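Local coordinates for 3-oxoacyl-[acyl-carrier-protein] synthase 2 (Rickettsia rickettsii, PDB 4JGA) that probably catalyses the condensation of acyl groups with malonyl-acyl carrier protein, the chain-elongating step of bacterial fatty acid synthesis, at residues V341-S355 with E397-T410. Sequence-based numbering, arbitrary orientation.
Sequences VQKLFLEANPKVLMS and EVNIDLVALKAKKT
Ile400 fills the angle between helix 331-345 and strand 353-355. Its CB faces the carbonyl O of Val352; CG2 turns to the methyls of Leu346 and Val352; CG1 runs past the amide of Gln342, its OE1 3.6 Å away; and CD1 ends against both Val341 CG1, at 4.0 Å, and Met354 CE. CG1 stands between the backbone N and the carbonyl carbon (chi1 54°), and the extended chi2 carries CD1 inward. Beside Ile400 CG1, the Gln342 amide grips the loop backbone twice: NE2 donates almost straight (174°) to Glu397 O, which lies in the amide plane at 3.0 Å, while OE1 accepts a more bent bond from Asn399 N at 2.7 Å. Strand 353-355 is an edge strand of the large mixed sheet in this thiolase-fold chain, with strand 322-324 on its inner side; loop 400-403 covers its outer side, where Met354 N donates to Asp401 O (3.1 Å). Met354 and Leu402 lie side by side, CE on CD2 at 3.7 Å. Leu353 CG packs crosswise on Val403 CG2, and its CD2 meets Thr410 CG2 tip to tip at 3.6 Å. Asp401 closes an Asx turn through OD1 and Val403 N, and its OD2 uses the syn lone pair for a salt bridge to Lys408 NZ, and Leu353 CD1 packs against the same carboxylate. One water joins Pro350 O and Val352 O to Asp401 N; a second links Pro350 O with Asn399 O.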
loop_
_atom_site.group_PDB
_atom_site.type_symbol
_atom_site.label_atom_id
_atom_site.label_comp_id
_atom_site.label_asym_id
_atom_site.label_seq_id
_atom_site.Cartn_x
_atom_site.Cartn_y
_atom_site.Cartn_z
ATOM N N VAL A 341 6.100 26.799 -2.179
ATOM C CA VAL A 341 4.845 27.486 -2.472
ATOM C C VAL A 341 5.050 28.914 -2.990
ATOM O O VAL A 341 4.509 29.303 -4.028
ATOM C CB VAL A 341 3.916 27.459 -1.238
ATOM C CG1 VAL A 341 2.751 28.422 -1.418
ATOM C CG2 VAL A 341 3.426 26.033 -1.004
ATOM N N GLN A 342 5.893 29.681 -2.306
ATOM C CA GLN A 342 6.128 31.067 -2.717
ATOM C C GLN A 342 6.842 31.164 -4.086
ATOM O O GLN A 342 6.493 32.005 -4.906
ATOM C CB GLN A 342 6.793 31.871 -1.581
ATOM C CG GLN A 342 5.791 32.044 -0.450
ATOM C CD GLN A 342 6.242 32.863 0.732
ATOM O OE1 GLN A 342 5.408 33.433 1.435
ATOM N NE2 GLN A 342 7.543 32.902 0.989
ATOM N N LYS A 343 7.791 30.266 -4.331
ATOM C CA LYS A 343 8.471 30.180 -5.613
ATOM C C LYS A 343 7.452 29.993 -6.712
ATOM O O LYS A 343 7.477 30.674 -7.716
ATOM C CB LYS A 343 9.431 28.978 -5.622
ATOM C CG LYS A 343 10.443 28.933 -6.778
ATOM C CD LYS A 343 11.839 29.161 -6.194
ATOM C CE LYS A 343 12.926 29.307 -7.265
ATOM N NZ LYS A 343 13.028 30.689 -7.772
ATOM N N LEU A 344 6.530 29.061 -6.498
ATOM C CA LEU A 344 5.543 28.726 -7.514
ATOM C C LEU A 344 4.423 29.770 -7.657
ATOM O O LEU A 344 3.945 30.016 -8.790
ATOM C CB LEU A 344 4.937 27.373 -7.146
ATOM C CG LEU A 344 4.258 26.509 -8.172
ATOM C CD1 LEU A 344 5.050 26.364 -9.464
ATOM C CD2 LEU A 344 4.042 25.144 -7.502
ATOM N N PHE A 345 4.020 30.396 -6.543
ATOM C CA PHE A 345 2.797 31.199 -6.532
ATOM C C PHE A 345 2.950 32.687 -6.313
ATOM O O PHE A 345 2.067 33.455 -6.708
ATOM C CB PHE A 345 1.835 30.664 -5.469
ATOM C CG PHE A 345 1.229 29.338 -5.824
ATOM C CD1 PHE A 345 0.150 29.278 -6.692
ATOM C CD2 PHE A 345 1.737 28.162 -5.295
ATOM C CE1 PHE A 345 -0.399 28.062 -7.042
ATOM C CE2 PHE A 345 1.193 26.937 -5.636
ATOM C CZ PHE A 345 0.114 26.881 -6.498
ATOM N N LEU A 346 4.044 33.124 -5.705
ATOM C CA LEU A 346 4.096 34.510 -5.243
ATOM C C LEU A 346 3.944 35.569 -6.377
ATOM O O LEU A 346 3.142 36.503 -6.251
ATOM C CB LEU A 346 5.358 34.727 -4.398
ATOM C CG LEU A 346 5.573 36.130 -3.815
ATOM C CD1 LEU A 346 4.410 36.511 -2.904
ATOM C CD2 LEU A 346 6.911 36.198 -3.074
ATOM N N GLU A 347 4.676 35.387 -7.482
ATOM C CA GLU A 347 4.648 36.338 -8.607
ATOM C C GLU A 347 3.305 36.293 -9.331
ATOM O O GLU A 347 2.750 37.330 -9.634
ATOM C CB GLU A 347 5.819 36.105 -9.608
ATOM N N ALA A 348 2.781 35.102 -9.584
ATOM C CA ALA A 348 1.563 34.948 -10.408
ATOM C C ALA A 348 0.270 35.067 -9.590
ATOM O O ALA A 348 -0.798 35.276 -10.146
ATOM C CB ALA A 348 1.575 33.600 -11.113
ATOM N N ASN A 349 0.365 34.898 -8.277
ATOM C CA ASN A 349 -0.822 34.818 -7.443
ATOM C C ASN A 349 -0.516 35.303 -6.046
ATOM O O ASN A 349 -0.562 34.536 -5.089
ATOM C CB ASN A 349 -1.271 33.386 -7.410
ATOM C CG ASN A 349 -2.698 33.222 -6.923
ATOM O OD1 ASN A 349 -3.316 34.146 -6.422
ATOM N ND2 ASN A 349 -3.217 32.015 -7.066
ATOM N N PRO A 350 -0.144 36.575 -5.926
ATOM C CA PRO A 350 0.252 37.088 -4.616
ATOM C C PRO A 350 -0.848 37.030 -3.528
ATOM O O PRO A 350 -0.518 37.075 -2.355
ATOM C CB PRO A 350 0.655 38.553 -4.914
ATOM C CG PRO A 350 -0.080 38.907 -6.170
ATOM C CD PRO A 350 -0.159 37.619 -6.960
ATOM N N LYS A 351 -2.122 36.954 -3.925
ATOM C CA LYS A 351 -3.251 36.945 -2.985
ATOM C C LYS A 351 -3.698 35.546 -2.573
ATOM O O LYS A 351 -4.689 35.394 -1.899
ATOM C CB LYS A 351 -4.467 37.608 -3.619
ATOM C CG LYS A 351 -4.263 39.027 -4.076
ATOM C CD LYS A 351 -5.618 39.703 -4.227
ATOM C CE LYS A 351 -5.481 41.196 -4.246
ATOM N NZ LYS A 351 -5.549 41.736 -5.627
ATOM N N VAL A 352 -2.996 34.526 -3.014
ATOM C CA VAL A 352 -3.412 33.174 -2.720
ATOM C C VAL A 352 -3.425 32.972 -1.200
ATOM O O VAL A 352 -2.576 33.513 -0.492
ATOM C CB VAL A 352 -2.497 32.140 -3.400
ATOM C CG1 VAL A 352 -1.119 32.114 -2.754
ATOM C CG2 VAL A 352 -3.136 30.771 -3.329
ATOM N N LEU A 353 -4.399 32.201 -0.725
ATOM C CA LEU A 353 -4.498 31.843 0.666
ATOM C C LEU A 353 -3.915 30.453 0.833
ATOM O O LEU A 353 -4.094 29.589 -0.030
ATOM C CB LEU A 353 -5.957 31.842 1.143
ATOM C CG LEU A 353 -6.526 33.112 1.808
ATOM C CD1 LEU A 353 -6.164 34.391 1.072
ATOM C CD2 LEU A 353 -8.023 32.983 2.024
ATOM N N MET A 354 -3.248 30.231 1.959
ATOM C CA MET A 354 -2.750 28.900 2.329
ATOM C C MET A 354 -2.928 28.703 3.826
ATOM O O MET A 354 -2.636 29.610 4.584
ATOM C CB MET A 354 -1.270 28.716 1.939
ATOM C CG MET A 354 -0.666 27.402 2.441
ATOM S SD MET A 354 0.907 26.870 1.669
ATOM C CE MET A 354 2.083 27.935 2.446
ATOM N N SER A 355 -3.392 27.525 4.246
ATOM C CA SER A 355 -3.481 27.219 5.675
ATOM C C SER A 355 -3.192 25.740 5.949
ATOM O O SER A 355 -3.234 24.907 5.047
ATOM C CB SER A 355 -4.840 27.623 6.237
ATOM O OG SER A 355 -5.866 26.738 5.850
ATOM N N GLU A 397 10.195 34.578 6.569
ATOM C CA GLU A 397 10.058 34.322 5.149
ATOM C C GLU A 397 8.604 34.444 4.635
ATOM O O GLU A 397 8.380 34.406 3.437
ATOM C CB GLU A 397 10.564 32.905 4.849
ATOM C CG GLU A 397 12.040 32.710 5.143
ATOM C CD GLU A 397 12.365 32.441 6.611
ATOM O OE1 GLU A 397 11.510 32.579 7.529
ATOM O OE2 GLU A 397 13.532 32.080 6.855
ATOM N N VAL A 398 7.628 34.546 5.523
ATOM C CA VAL A 398 6.232 34.539 5.099
ATOM C C VAL A 398 5.903 35.775 4.250
ATOM O O VAL A 398 6.175 36.904 4.665
ATOM C CB VAL A 398 5.270 34.440 6.293
ATOM C CG1 VAL A 398 3.834 34.670 5.855
ATOM C CG2 VAL A 398 5.414 33.073 6.949
ATOM N N ASN A 399 5.347 35.552 3.056
ATOM C CA ASN A 399 4.968 36.649 2.146
ATOM C C ASN A 399 3.591 36.470 1.557
ATOM O O ASN A 399 3.234 37.158 0.606
ATOM C CB ASN A 399 5.929 36.698 0.963
ATOM C CG ASN A 399 7.202 37.424 1.260
ATOM O OD1 ASN A 399 7.275 38.300 2.111
ATOM N ND2 ASN A 399 8.239 37.054 0.520
ATOM N N ILE A 400 2.830 35.522 2.070
ATOM C CA ILE A 400 1.456 35.324 1.627
ATOM C C ILE A 400 0.577 35.194 2.842
ATOM O O ILE A 400 1.066 35.061 3.954
ATOM C CB ILE A 400 1.275 34.065 0.752
ATOM C CG1 ILE A 400 1.823 32.836 1.458
ATOM C CG2 ILE A 400 1.963 34.261 -0.588
ATOM C CD1 ILE A 400 1.419 31.578 0.733
ATOM N N ASP A 401 -0.724 35.258 2.600
ATOM C CA ASP A 401 -1.737 35.139 3.639
ATOM C C ASP A 401 -1.883 33.664 4.084
ATOM O O ASP A 401 -2.331 32.820 3.320
ATOM C CB ASP A 401 -3.057 35.679 3.096
ATOM C CG ASP A 401 -4.112 35.844 4.163
ATOM O OD1 ASP A 401 -4.025 35.226 5.247
ATOM O OD2 ASP A 401 -5.039 36.629 3.891
ATOM N N LEU A 402 -1.491 33.376 5.321
ATOM C CA LEU A 402 -1.554 32.025 5.885
ATOM C C LEU A 402 -2.785 31.839 6.755
ATOM O O LEU A 402 -2.890 30.860 7.527
ATOM C CB LEU A 402 -0.300 31.704 6.689
ATOM C CG LEU A 402 0.999 31.609 5.883
ATOM C CD1 LEU A 402 2.202 31.387 6.803
ATOM C CD2 LEU A 402 0.928 30.547 4.779
ATOM N N VAL A 403 -3.731 32.765 6.621
ATOM C CA VAL A 403 -5.019 32.649 7.308
ATOM C C VAL A 403 -4.766 32.442 8.798
ATOM O O VAL A 403 -5.338 31.544 9.421
ATOM C CB VAL A 403 -5.875 31.471 6.756
ATOM C CG1 VAL A 403 -7.353 31.654 7.149
ATOM C CG2 VAL A 403 -5.799 31.369 5.244
ATOM N N ALA A 404 -3.877 33.252 9.363
ATOM C CA ALA A 404 -3.550 33.131 10.777
ATOM C C ALA A 404 -4.782 33.286 11.671
ATOM O O ALA A 404 -5.586 34.191 11.459
ATOM C CB ALA A 404 -2.516 34.164 11.163
ATOM N N LEU A 405 -4.943 32.357 12.619
ATOM C CA LEU A 405 -5.843 32.496 13.774
ATOM C C LEU A 405 -7.339 32.304 13.552
ATOM O O LEU A 405 -8.001 31.648 14.362
ATOM C CB LEU A 405 -5.601 33.844 14.511
ATOM C CG LEU A 405 -4.156 34.171 14.917
ATOM C CD1 LEU A 405 -4.135 35.430 15.769
ATOM C CD2 LEU A 405 -3.529 32.983 15.646
ATOM N N LYS A 406 -7.876 32.856 12.475
ATOM C CA LYS A 406 -9.326 32.908 12.254
ATOM C C LYS A 406 -9.593 32.557 10.802
ATOM O O LYS A 406 -8.868 32.989 9.909
ATOM C CB LYS A 406 -9.861 34.332 12.519
ATOM N N ALA A 407 -10.655 31.811 10.571
ATOM C CA ALA A 407 -11.124 31.474 9.224
ATOM C C ALA A 407 -11.402 32.722 8.374
ATOM O O ALA A 407 -11.753 33.764 8.899
ATOM C CB ALA A 407 -12.382 30.635 9.328
ATOM N N LYS A 408 -11.283 32.597 7.061
ATOM C CA LYS A 408 -11.508 33.742 6.187
ATOM C C LYS A 408 -12.366 33.370 4.976
ATOM O O LYS A 408 -12.040 32.446 4.220
ATOM C CB LYS A 408 -10.154 34.226 5.727
ATOM C CG LYS A 408 -10.152 35.576 5.088
ATOM C CD LYS A 408 -8.710 36.026 5.029
ATOM C CE LYS A 408 -8.594 37.463 4.607
ATOM N NZ LYS A 408 -7.223 37.891 4.980
ATOM N N LYS A 409 -13.487 34.054 4.822
ATOM C CA LYS A 409 -14.335 33.789 3.691
ATOM C C LYS A 409 -13.684 34.435 2.477
ATOM O O LYS A 409 -13.230 35.570 2.531
ATOM C CB LYS A 409 -15.768 34.317 3.905
ATOM C CG LYS A 409 -16.589 33.603 4.982
ATOM C CD LYS A 409 -18.099 33.880 4.821
ATOM C CE LYS A 409 -18.808 33.319 3.563
ATOM N NZ LYS A 409 -18.275 32.025 3.040
ATOM N N THR A 410 -13.667 33.712 1.369
ATOM C CA THR A 410 -13.188 34.282 0.106
ATOM C C THR A 410 -13.676 33.436 -1.074
ATOM O O THR A 410 -14.257 32.349 -0.877
ATOM C CB THR A 410 -11.651 34.410 0.095
ATOM O OG1 THR A 410 -11.237 35.171 -1.041
ATOM C CG2 THR A 410 -11.002 33.074 0.038
HETATM O O HOH W 1 -1.521 35.853 -0.112
HETATM O O HOH W 2 1.903 38.202 -1.204
#